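UDP-glucose 4-epimerase (Brucella ovis, PDB 4WOK) probably interconverts UDP-glucose and UDP-galactose by inverting the C4 hydroxyl of the sugar, with a tightly held NAD as the redox cofactor. Local coordinates at residues F179-A184 and T237-A242; H243-E248 and L310-V315; H199-A204 and T321-A326; V14-G19 and K29-Q34. The protein carries 2 engineered substitutions. All blocks are in the same frame, centred on the assembly; numbering follows the deposited sequence. Where two conformers were deposited one is given.

Contact 1. Residues F179-A184 and T237-A242. With NAD (nicotinamide-adenine-dinucleotide), chain B.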
# COMPACT_ATOMS: atom_id res chain seq x y z
N PHE A 179 -4.98 -1.71 4.55
CA PHE A 179 -4.66 -0.76 5.62
C PHE A 179 -3.16 -0.44 5.74
O PHE A 179 -2.73 0.67 5.41
CB PHE A 179 -5.17 -1.29 6.96
CG PHE A 179 -6.61 -0.95 7.24
CD1 PHE A 179 -6.99 0.37 7.48
CD2 PHE A 179 -7.59 -1.93 7.25
CE1 PHE A 179 -8.32 0.70 7.74
CE2 PHE A 179 -8.91 -1.62 7.51
CZ PHE A 179 -9.28 -0.30 7.76
N ASN A 180 -2.38 -1.40 6.23
CA ASN A 180 -0.97 -1.16 6.51
C ASN A 180 -0.04 -2.16 5.86
O ASN A 180 -0.02 -3.33 6.24
CB ASN A 180 -0.71 -1.18 8.02
CG ASN A 180 -1.46 -0.10 8.77
OD1 ASN A 180 -1.20 1.09 8.60
ND2 ASN A 180 -2.40 -0.51 9.62
N ALA A 181 0.75 -1.68 4.91
CA ALA A 181 1.79 -2.49 4.30
C ALA A 181 2.92 -2.68 5.29
O ALA A 181 3.36 -1.73 5.92
CB ALA A 181 2.31 -1.83 3.05
N SER A 182 3.43 -3.90 5.41
CA SER A 182 4.45 -4.18 6.40
C SER A 182 5.41 -5.27 5.93
O SER A 182 5.23 -5.85 4.86
CB SER A 182 3.80 -4.58 7.73
OG SER A 182 2.96 -5.70 7.55
N GLY A 183 6.42 -5.55 6.75
CA GLY A 183 7.42 -6.54 6.44
C GLY A 183 8.34 -6.07 5.32
O GLY A 183 8.42 -4.87 5.01
N ALA A 184 9.06 -7.02 4.73
CA ALA A 184 9.96 -6.74 3.63
C ALA A 184 10.25 -8.05 2.92
O ALA A 184 9.89 -9.12 3.43
CB ALA A 184 11.25 -6.09 4.12
N THR A 237 5.00 -8.45 0.41
CA THR A 237 5.11 -9.47 -0.64
C THR A 237 3.74 -10.00 -1.01
O THR A 237 3.46 -10.27 -2.19
CB THR A 237 6.02 -10.63 -0.20
OG1 THR A 237 7.33 -10.11 0.09
CG2 THR A 237 6.15 -11.66 -1.33
N ASP A 238 2.86 -10.14 -0.01
CA ASP A 238 1.47 -10.49 -0.27
C ASP A 238 0.80 -9.41 -1.11
O ASP A 238 -0.01 -9.71 -1.99
CB ASP A 238 0.70 -10.70 1.04
CG ASP A 238 0.89 -12.10 1.62
OD1 ASP A 238 0.97 -13.06 0.82
OD2 ASP A 238 0.95 -12.24 2.87
N LEU A 239 1.11 -8.15 -0.84
CA LEU A 239 0.57 -7.05 -1.65
C LEU A 239 1.05 -7.16 -3.08
O LEU A 239 0.27 -7.01 -4.02
CB LEU A 239 0.94 -5.68 -1.06
CG LEU A 239 0.19 -5.32 0.23
CD1 LEU A 239 0.79 -4.08 0.85
CD2 LEU A 239 -1.29 -5.14 -0.02
N ALA A 240 2.34 -7.43 -3.26
CA ALA A 240 2.90 -7.66 -4.59
C ALA A 240 2.12 -8.77 -5.31
O ALA A 240 1.66 -8.59 -6.43
CB ALA A 240 4.38 -8.00 -4.51
N ARG A 241 1.96 -9.89 -4.62
CA ARG A 241 1.22 -11.02 -5.19
C ARG A 241 -0.17 -10.62 -5.69
O ARG A 241 -0.56 -10.95 -6.81
CB ARG A 241 1.11 -12.16 -4.16
CG ARG A 241 2.46 -12.77 -3.75
CD ARG A 241 2.28 -13.93 -2.74
NE ARG A 241 1.23 -14.85 -3.16
CZ ARG A 241 0.09 -15.03 -2.51
NH1 ARG A 241 -0.14 -14.38 -1.38
NH2 ARG A 241 -0.82 -15.88 -2.98
N ALA A 242 -0.92 -9.89 -4.86
CA ALA A 242 -2.28 -9.51 -5.21
C ALA A 242 -2.33 -8.55 -6.41
O ALA A 242 -3.24 -8.64 -7.25
CB ALA A 242 -2.97 -8.88 -4.04
PA NAD B . 6.22 5.00 -1.25
O1A NAD B . 6.21 6.50 -1.08
O2A NAD B . 7.38 4.11 -0.87
O5B NAD B . 6.09 4.76 -2.96
C5B NAD B . 5.48 5.88 -3.58
C4B NAD B . 6.20 5.99 -4.95
O4B NAD B . 5.49 6.90 -5.81
C3B NAD B . 7.56 6.61 -4.59
O3B NAD B . 8.54 5.87 -5.27
C2B NAD B . 7.42 8.05 -5.15
O2B NAD B . 8.64 8.53 -5.58
C1B NAD B . 6.45 7.82 -6.36
N9A NAD B . 5.65 9.02 -6.68
C8A NAD B . 4.89 9.83 -5.81
N7A NAD B . 4.26 10.82 -6.46
C5A NAD B . 4.64 10.65 -7.80
C6A NAD B . 4.33 11.37 -8.96
N6A NAD B . 3.51 12.48 -8.90
N1A NAD B . 4.83 10.98 -10.16
C2A NAD B . 5.65 9.88 -10.17
N3A NAD B . 6.05 9.09 -9.13
C4A NAD B . 5.50 9.52 -7.95
O3 NAD B . 4.77 4.67 -0.64
PN NAD B . 4.32 3.12 -0.60
O1N NAD B . 5.05 2.12 -1.45
O2N NAD B . 3.89 2.92 0.81
O5D NAD B . 2.69 3.06 -1.18
C5D NAD B . 2.58 3.44 -2.46
C4D NAD B . 1.11 3.21 -2.83
O4D NAD B . 0.51 2.30 -1.83
C3D NAD B . 0.34 4.54 -2.70
O3D NAD B . -0.67 4.47 -3.66
C2D NAD B . -0.24 4.42 -1.29
O2D NAD B . -1.40 5.11 -1.08
C1D NAD B . -0.64 2.93 -1.36
N1N NAD B . -0.94 2.43 0.07
C2N NAD B . 0.14 2.24 0.93
C3N NAD B . -0.11 1.79 2.25
C7N NAD B . 1.05 1.57 3.18
O7N NAD B . 0.86 1.15 4.32
N7N NAD B . 2.32 1.86 2.72
C4N NAD B . -1.43 1.56 2.65
C5N NAD B . -2.50 1.77 1.77
C6N NAD B . -2.24 2.22 0.47
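A181 and L239 make the apolar contact between strand 180-182 and helix 236-251. The methyl CB of A181 meets the CD1 branch of L239 at 3.5 Å, closer than two such carbons usually pack, and CD1 also lies 3.9 Å from A181 CA. L239 points from the helix toward the strand; its CG sits beside the backbone N (chi1 -72°), and the extended second torsion carries CD1 on to the alanine. F22 and I23 of helix 22-33 also touch the A181 methyl, and I23 and I234 touch L239, giving this small pair a buried apolar setting.

One polar interaction ties the strand to the cofactor: A181 N donates a hydrogen bond of 2.9 Å to the carboxamide oxygen O7N of NAD, fairly straight at 163°. From the residue before the strand, F179 O comes within 3.2 Å of C4N on the nicotinamide ring, a close approach. A181 is thus shared: its amide holds the carboxamide and its methyl packs against the helix.

On the helix, R241 and D238 form a salt bridge one turn apart, with NH1 2.8 Å from OD1. The carboxylate oxygen is approached on its anti side, 25° out of the carboxylate plane. D238 is also held by the backbone amides of V315 and Y316 and by the hydroxyl of S317, so several donors would help to stabilise its negative charge.

C4N is the carbon that exchanges hydride in nicotinamide chemistry. Fixing O7N through a backbone amide would restrict rotation of the carboxamide, consistent with a cofactor kept in place through the reaction.

Contact 2. Residues H243-E248 and L310-V315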
# COMPACT_ATOMS: atom_id res chain seq x y z
N HIS A 243 -1.39 -7.63 -6.48
CA HIS A 243 -1.39 -6.67 -7.59
C HIS A 243 -1.09 -7.39 -8.89
O HIS A 243 -1.64 -7.04 -9.94
CB HIS A 243 -0.37 -5.55 -7.35
CG HIS A 243 -0.82 -4.54 -6.34
ND1 HIS A 243 -0.97 -4.83 -5.00
CD2 HIS A 243 -1.15 -3.23 -6.48
CE1 HIS A 243 -1.37 -3.74 -4.36
NE2 HIS A 243 -1.49 -2.75 -5.24
N VAL A 244 -0.25 -8.42 -8.84
CA VAL A 244 0.03 -9.18 -10.06
C VAL A 244 -1.16 -10.09 -10.39
O VAL A 244 -1.52 -10.26 -11.56
CB VAL A 244 1.34 -9.99 -9.97
CG1 VAL A 244 1.55 -10.83 -11.22
CG2 VAL A 244 2.53 -9.05 -9.77
N LEU A 245 -1.80 -10.67 -9.37
CA LEU A 245 -3.01 -11.45 -9.64
C LEU A 245 -4.06 -10.56 -10.31
O LEU A 245 -4.79 -10.99 -11.20
CB LEU A 245 -3.58 -12.06 -8.36
CG LEU A 245 -2.88 -13.29 -7.79
CD1 LEU A 245 -3.42 -13.57 -6.41
CD2 LEU A 245 -3.06 -14.52 -8.70
N ALA A 246 -4.13 -9.30 -9.89
CA ALA A 246 -5.08 -8.35 -10.48
C ALA A 246 -4.76 -8.12 -11.96
O ALA A 246 -5.67 -8.01 -12.80
CB ALA A 246 -5.06 -7.03 -9.69
N VAL A 247 -3.47 -8.07 -12.30
CA VAL A 247 -3.06 -7.99 -13.69
C VAL A 247 -3.56 -9.21 -14.46
O VAL A 247 -4.11 -9.09 -15.56
CB VAL A 247 -1.52 -7.90 -13.83
CG1 VAL A 247 -1.09 -8.10 -15.28
CG2 VAL A 247 -0.98 -6.55 -13.29
N GLU A 248 -3.38 -10.39 -13.88
CA GLU A 248 -3.82 -11.62 -14.54
C GLU A 248 -5.32 -11.63 -14.76
O GLU A 248 -5.81 -12.07 -15.81
CB GLU A 248 -3.41 -12.86 -13.72
CG GLU A 248 -1.92 -13.03 -13.55
CD GLU A 248 -1.21 -13.27 -14.86
OE1 GLU A 248 -0.02 -12.89 -14.98
OE2 GLU A 248 -1.84 -13.86 -15.77
N LEU A 310 -10.21 -13.13 -6.95
CA LEU A 310 -8.82 -13.21 -7.40
C LEU A 310 -8.15 -14.53 -7.04
O LEU A 310 -7.03 -14.80 -7.49
CB LEU A 310 -8.00 -12.05 -6.80
CG LEU A 310 -8.25 -10.65 -7.36
CD1 LEU A 310 -7.29 -9.65 -6.74
CD2 LEU A 310 -8.15 -10.65 -8.89
N GLY A 311 -8.81 -15.34 -6.23
CA GLY A 311 -8.19 -16.53 -5.68
C GLY A 311 -7.02 -16.16 -4.78
O GLY A 311 -6.04 -16.89 -4.69
N PHE A 312 -7.13 -15.02 -4.10
CA PHE A 312 -6.02 -14.49 -3.29
C PHE A 312 -6.14 -14.77 -1.79
O PHE A 312 -7.14 -14.44 -1.17
CB PHE A 312 -5.90 -12.98 -3.48
CG PHE A 312 -4.92 -12.33 -2.55
CD1 PHE A 312 -3.56 -12.46 -2.75
CD2 PHE A 312 -5.36 -11.59 -1.47
CE1 PHE A 312 -2.65 -11.87 -1.87
CE2 PHE A 312 -4.45 -11.00 -0.59
CZ PHE A 312 -3.11 -11.14 -0.80
N HIS A 313 -5.10 -15.38 -1.23
CA HIS A 313 -4.93 -15.53 0.21
C HIS A 313 -3.54 -15.04 0.59
O HIS A 313 -2.59 -15.25 -0.16
CB HIS A 313 -5.09 -17.00 0.66
CG HIS A 313 -6.30 -17.66 0.09
ND1 HIS A 313 -6.30 -18.25 -1.16
CD2 HIS A 313 -7.55 -17.82 0.58
CE1 HIS A 313 -7.50 -18.75 -1.41
NE2 HIS A 313 -8.28 -18.50 -0.37
N THR A 314 -3.41 -14.39 1.75
CA THR A 314 -2.09 -14.04 2.24
C THR A 314 -1.35 -15.30 2.65
O THR A 314 -1.94 -16.22 3.20
CB THR A 314 -2.15 -13.08 3.45
OG1 THR A 314 -3.04 -13.60 4.44
CG2 THR A 314 -2.62 -11.70 3.02
N VAL A 315 -0.05 -15.36 2.36
CA VAL A 315 0.75 -16.49 2.82
C VAL A 315 1.99 -16.03 3.58
O VAL A 315 2.73 -16.85 4.10
CB VAL A 315 1.19 -17.40 1.65
CG1 VAL A 315 -0.02 -17.93 0.89
CG2 VAL A 315 2.13 -16.68 0.70
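L245 lays its CD1 methyl against the rim of the F312 ring, near the ring plane, rather than over a face. The methyl is 3.8 Å from F312 CD1 and 3.9 Å from F312 CB, touching the ring edge and the carbon that carries the ring. The two side chains cross at about a right angle. F312 has its CG opposite the backbone N (chi1 172°), which swings the ring from the loop toward helix 236-251, where R241 and A242 also touch it. The same leucine reaches the backbone of the other segment: its CD1 lies 4.0 Å from L310 O, and CD2 is only slightly farther from that oxygen.

A methyl of L310 packs on the helix main chain in the reverse direction. Its CD2 comes 4.2 Å from A246 CA and 4.1 Å from L245 O, so this methyl rests on the main chain between two successive residues. H249, farther along the helix, also touches L310. Dispersion and the burial of carbon surface hold the two segments together here; L245 lies toward the margin, whereas L310 is more central, and A246 and F312 are buried.

Between L310 and F312 the chain turns at G311, whose positive phi (64°) marks the departure from helix 304-310 and lets the two hydrophobic side chains face the same helix. L261 also touches F312. The arrangement packs the loop joining helices 304-310 and 319-326, in the C-terminal part of the chain, onto a helix that flanks the Rossmann-type parallel sheet of this epimerase/dehydratase fold.

Contact 3. Residues H199-A204 and T321-A326. With ZN (zinc ion), chain C.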
# COMPACT_ATOMS: atom_id res chain seq x y z
N HIS A 199 5.30 5.04 9.67
CA HIS A 199 4.51 3.83 9.85
C HIS A 199 4.89 3.14 11.15
O HIS A 199 6.03 3.21 11.59
CB HIS A 199 4.68 2.91 8.64
CG HIS A 199 4.15 3.50 7.37
ND1 HIS A 199 4.97 3.87 6.32
CD2 HIS A 199 2.89 3.83 7.00
CE1 HIS A 199 4.22 4.38 5.35
NE2 HIS A 199 2.96 4.37 5.74
N LEU A 200 3.91 2.48 11.75
CA LEU A 200 4.01 2.02 13.14
C LEU A 200 5.10 0.97 13.36
O LEU A 200 5.94 1.13 14.25
CB LEU A 200 2.64 1.48 13.58
CG LEU A 200 2.40 1.14 15.06
CD1 LEU A 200 2.88 -0.27 15.37
CD2 LEU A 200 3.06 2.18 15.97
N ILE A 201 5.09 -0.11 12.59
CA ILE A 201 6.05 -1.17 12.82
C ILE A 201 7.50 -0.71 12.58
O ILE A 201 8.39 -1.00 13.39
CB ILE A 201 5.72 -2.41 11.99
CG1 ILE A 201 4.38 -2.98 12.44
CG2 ILE A 201 6.82 -3.43 12.13
CD1 ILE A 201 3.92 -4.22 11.69
N PRO A 202 7.74 0.04 11.48
CA PRO A 202 9.08 0.64 11.37
C PRO A 202 9.47 1.55 12.52
O PRO A 202 10.62 1.48 12.96
CB PRO A 202 8.98 1.44 10.07
CG PRO A 202 8.07 0.59 9.23
CD PRO A 202 7.01 0.15 10.21
N ARG A 203 8.56 2.40 12.99
CA ARG A 203 8.88 3.28 14.11
C ARG A 203 9.18 2.46 15.37
O ARG A 203 10.15 2.74 16.09
CB ARG A 203 7.73 4.25 14.36
CG ARG A 203 7.64 5.38 13.31
CD ARG A 203 6.49 6.34 13.60
NE ARG A 203 6.56 6.90 14.95
CZ ARG A 203 5.61 6.73 15.88
NH1 ARG A 203 4.52 6.03 15.59
NH2 ARG A 203 5.76 7.28 17.08
N ALA A 204 8.38 1.43 15.63
CA ALA A 204 8.61 0.62 16.82
C ALA A 204 9.99 -0.05 16.76
O ALA A 204 10.70 -0.14 17.76
CB ALA A 204 7.51 -0.42 16.98
N THR A 321 6.41 -13.46 10.52
CA THR A 321 7.08 -13.22 9.24
C THR A 321 7.23 -11.72 8.96
O THR A 321 8.28 -11.26 8.50
CB THR A 321 6.31 -13.87 8.07
OG1 THR A 321 6.29 -15.28 8.27
CG2 THR A 321 6.98 -13.56 6.75
N ILE A 322 6.19 -10.96 9.25
CA ILE A 322 6.25 -9.51 9.10
C ILE A 322 7.40 -8.95 9.92
O ILE A 322 8.24 -8.21 9.41
CB ILE A 322 4.92 -8.85 9.51
CG1 ILE A 322 3.84 -9.15 8.48
CG2 ILE A 322 5.11 -7.36 9.73
CD1 ILE A 322 2.45 -8.73 8.89
N ILE A 323 7.47 -9.35 11.19
CA ILE A 323 8.50 -8.80 12.07
C ILE A 323 9.89 -9.24 11.65
O ILE A 323 10.80 -8.43 11.54
CB ILE A 323 8.28 -9.20 13.53
CG1 ILE A 323 6.98 -8.59 14.06
CG2 ILE A 323 9.47 -8.75 14.36
CD1 ILE A 323 6.88 -7.10 13.84
N ARG A 324 10.04 -10.54 11.43
CA ARG A 324 11.32 -11.13 11.08
C ARG A 324 11.92 -10.53 9.80
O ARG A 324 13.13 -10.30 9.71
CB ARG A 324 11.15 -12.64 10.92
CG ARG A 324 12.40 -13.44 11.18
CD ARG A 324 12.14 -14.93 10.99
NE ARG A 324 11.13 -15.43 11.92
CZ ARG A 324 11.41 -15.97 13.10
NH1 ARG A 324 12.67 -16.09 13.50
NH2 ARG A 324 10.43 -16.40 13.88
N THR A 325 11.09 -10.26 8.80
CA THR A 325 11.63 -9.77 7.53
C THR A 325 11.90 -8.27 7.56
O THR A 325 12.79 -7.79 6.86
CB THR A 325 10.71 -10.12 6.34
OG1 THR A 325 9.40 -9.57 6.54
CG2 THR A 325 10.60 -11.62 6.21
N ALA A 326 11.17 -7.53 8.39
CA ALA A 326 11.38 -6.08 8.47
C ALA A 326 12.56 -5.72 9.37
O ALA A 326 13.33 -4.81 9.07
CB ALA A 326 10.12 -5.39 8.96
ZN ZN C . 7.01 3.82 5.99
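This is a buried helix-to-helix contact made by isoleucines, beside the small mixed sheet that holds strands 180-182 and 230-235 in the epimerase/dehydratase fold; it sets the start of helix 200-209 against helix 319-326. I201 carries one side of it with two branches. Its CD1 reaches I322 CG2 at 3.9 Å, the side chains crossing at about a right angle, and its CG2 meets I323 CD1 at 4.0 Å at a slanting angle. The I201 branches thus divide between successive residues of the other helix. The second torsion of I323 (chi2 -52°) bends CD1 back, so that the end of this side chain comes nearer than its first bond would suggest. From the mixed sheet, S182 touches both I201 and I322, Y233 touches I201 and H235 touches I322, while L279 and S275 of helix 269-280 touch I323.

Two residues before I201, at the N-cap position, H199 binds the zinc ion, whose site is completed by E192, H194 and E197. The helix that packs against I322 and I323 therefore begins directly at a metal ligand.

On the opposing helix, T325 folds its hydroxyl back to T321 O. That carbonyl also accepts T325 N, and the two donors arrive from opposite faces of its plane. The hydroxyl bond measures 2.8 Å from T325 OG1 to T321 O, with the donor tilted 25° from the carbonyl plane. At the zinc itself, H199 uses its ND1 nitrogen, 2.1 Å from the metal.

Contact 4. Residues V14-G19 and K29-Q34. With NAD (nicotinamide-adenine-dinucleotide), chain B.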
# COMPACT_ATOMS: atom_id res chain seq x y z
N VAL A 14 5.07 -4.34 -18.14
CA VAL A 14 4.08 -3.88 -17.19
C VAL A 14 4.61 -2.59 -16.60
O VAL A 14 5.72 -2.54 -16.09
CB VAL A 14 3.80 -4.93 -16.09
CG1 VAL A 14 2.91 -4.35 -14.99
CG2 VAL A 14 3.12 -6.16 -16.73
N LEU A 15 3.84 -1.51 -16.75
CA LEU A 15 4.29 -0.21 -16.27
C LEU A 15 3.96 -0.08 -14.78
O LEU A 15 2.79 -0.12 -14.38
CB LEU A 15 3.64 0.92 -17.07
CG LEU A 15 4.14 2.32 -16.72
CD1 LEU A 15 5.57 2.48 -17.22
CD2 LEU A 15 3.21 3.36 -17.34
N VAL A 16 4.99 0.06 -13.97
CA VAL A 16 4.80 0.17 -12.53
C VAL A 16 5.07 1.60 -12.12
O VAL A 16 6.21 2.03 -11.94
CB VAL A 16 5.72 -0.79 -11.76
CG1 VAL A 16 5.37 -0.77 -10.28
CG2 VAL A 16 5.59 -2.22 -12.33
N VAL A 17 3.98 2.35 -12.02
CA VAL A 17 4.03 3.75 -11.69
C VAL A 17 4.18 3.89 -10.17
O VAL A 17 3.39 3.35 -9.42
CB VAL A 17 2.77 4.45 -12.21
CG1 VAL A 17 2.84 5.91 -11.92
CG2 VAL A 17 2.64 4.23 -13.72
N GLY A 18 5.21 4.59 -9.71
CA GLY A 18 5.55 4.57 -8.29
C GLY A 18 6.39 3.34 -7.94
O GLY A 18 6.53 2.97 -6.77
N GLY A 19 6.96 2.71 -8.97
CA GLY A 19 7.71 1.47 -8.81
C GLY A 19 9.08 1.55 -8.15
O GLY A 19 9.75 0.52 -7.97
N LYS A 29 9.80 -6.57 -8.50
CA LYS A 29 10.56 -7.81 -8.27
C LYS A 29 9.71 -9.03 -8.58
O LYS A 29 10.15 -9.97 -9.25
CB LYS A 29 11.08 -7.86 -6.83
CG LYS A 29 11.80 -9.16 -6.45
CD LYS A 29 12.42 -9.05 -5.05
CE LYS A 29 13.41 -10.16 -4.75
NZ LYS A 29 12.74 -11.44 -4.40
N LEU A 30 8.47 -9.02 -8.08
CA LEU A 30 7.60 -10.17 -8.27
C LEU A 30 7.21 -10.33 -9.73
O LEU A 30 7.21 -11.45 -10.26
CB LEU A 30 6.34 -10.06 -7.41
CG LEU A 30 5.59 -11.39 -7.39
CD1 LEU A 30 6.18 -12.30 -6.33
CD2 LEU A 30 4.10 -11.22 -7.18
N LEU A 31 6.87 -9.22 -10.38
CA LEU A 31 6.51 -9.27 -11.79
C LEU A 31 7.60 -9.95 -12.59
O LEU A 31 7.33 -10.82 -13.41
CB LEU A 31 6.26 -7.85 -12.34
CG LEU A 31 4.89 -7.24 -12.01
CD1 LEU A 31 4.90 -5.69 -12.16
CD2 LEU A 31 3.81 -7.83 -12.90
N ALA A 32 8.85 -9.56 -12.33
CA ALA A 32 9.99 -10.11 -13.06
C ALA A 32 10.16 -11.59 -12.78
O ALA A 32 10.60 -12.34 -13.66
CB ALA A 32 11.27 -9.35 -12.70
N GLY A 33 9.82 -12.01 -11.57
CA GLY A 33 9.87 -13.42 -11.23
C GLY A 33 8.83 -14.23 -11.99
O GLY A 33 9.01 -15.43 -12.23
N GLN A 34 7.74 -13.58 -12.39
CA GLN A 34 6.70 -14.29 -13.12
C GLN A 34 6.83 -14.09 -14.63
O GLN A 34 5.95 -14.46 -15.39
CB GLN A 34 5.31 -13.89 -12.62
CG GLN A 34 5.06 -14.36 -11.18
CD GLN A 34 3.68 -14.01 -10.65
OE1 GLN A 34 2.76 -13.74 -11.42
NE2 GLN A 34 3.54 -14.01 -9.33
PA NAD B . 6.22 5.00 -1.25
O1A NAD B . 6.21 6.50 -1.08
O2A NAD B . 7.38 4.11 -0.87
O5B NAD B . 6.09 4.76 -2.96
C5B NAD B . 5.48 5.88 -3.58
C4B NAD B . 6.20 5.99 -4.95
O4B NAD B . 5.49 6.90 -5.81
C3B NAD B . 7.56 6.61 -4.59
O3B NAD B . 8.54 5.87 -5.27
C2B NAD B . 7.42 8.05 -5.15
O2B NAD B . 8.64 8.53 -5.58
C1B NAD B . 6.45 7.82 -6.36
N9A NAD B . 5.65 9.02 -6.68
C8A NAD B . 4.89 9.83 -5.81
N7A NAD B . 4.26 10.82 -6.46
C5A NAD B . 4.64 10.65 -7.80
C6A NAD B . 4.33 11.37 -8.96
N6A NAD B . 3.51 12.48 -8.90
N1A NAD B . 4.83 10.98 -10.16
C2A NAD B . 5.65 9.88 -10.17
N3A NAD B . 6.05 9.09 -9.13
C4A NAD B . 5.50 9.52 -7.95
O3 NAD B . 4.77 4.67 -0.64
PN NAD B . 4.32 3.12 -0.60
O1N NAD B . 5.05 2.12 -1.45
O2N NAD B . 3.89 2.92 0.81
O5D NAD B . 2.69 3.06 -1.18
C5D NAD B . 2.58 3.44 -2.46
C4D NAD B . 1.11 3.21 -2.83
O4D NAD B . 0.51 2.30 -1.83
C3D NAD B . 0.34 4.54 -2.70
O3D NAD B . -0.67 4.47 -3.66
C2D NAD B . -0.24 4.42 -1.29
O2D NAD B . -1.40 5.11 -1.08
C1D NAD B . -0.64 2.93 -1.36
N1N NAD B . -0.94 2.43 0.07
C2N NAD B . 0.14 2.24 0.93
C3N NAD B . -0.11 1.79 2.25
C7N NAD B . 1.05 1.57 3.18
O7N NAD B . 0.86 1.15 4.32
N7N NAD B . 2.32 1.86 2.72
C4N NAD B . -1.43 1.56 2.65
C5N NAD B . -2.50 1.77 1.77
C6N NAD B . -2.24 2.22 0.47
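L31 leaves helix 22-33 with its CB directed at strand 13-17, and its branches settle against two valines of that strand. From CB the chain runs to CG, which lies beside the backbone N (chi1 -80°) and sends the branches on toward the strand. CD1 does most of the touching: it is 3.5 Å from V16 CG2 and 3.7 Å from V14 CG1, with V14 CB also within 4.2 Å. CD2 keeps to V14 alone among the strand residues, 4.2 Å from its CG1. The two valines are met differently, since V14 and L31 cross at about a right angle whereas V16 and L31 meet tip to tip. V14 and V16, two apart on the strand, both turn toward the helix, while L15 between them points away.

The end of the strand runs into a type II turn spanning V16 to G19. Within it G18 CA lies 3.4 Å from O4B of the NAD adenosine ribose, and the positive phi of G18 (82°) suits a residue without a side chain at this close approach. G19 belongs to a likely GxGxxG motif of the Rossmann type, which passes the chain from strand to helix beside the dinucleotide.

Strand 13-17, helix 22-33 and strand 37-42 form a beta-alpha-beta unit. V14 and V16 are hydrogen-bonded through their backbones to strand 37-42, I81 of strand 79-82 touches L31, and V244 of helix 236-251 packs on the leucine as well.

Helix 236-251 links contact 1 to contact 2, whose centres are 11 Å apart: R241 NH1 lies 2.9 Å from H313 O and D238 OD1 2.9 Å from V315 N. The same helix meets contact 4, through V244 CG2, 3.6 Å from L31 CD2, and R241 CA, 3.5 Å from L30 CD2. Contact 3 joins contact 1 on the strand side, with A184 N 3.1 Å from T325 OG1, but stays about 11 Å from contact 4 at the nearest atoms. NAD runs between contacts 1 and 4, touched at its nicotinamide end by the former and at its adenosine ribose by the latter; contact 3 brings the zinc ligand H199 beside the cofactor.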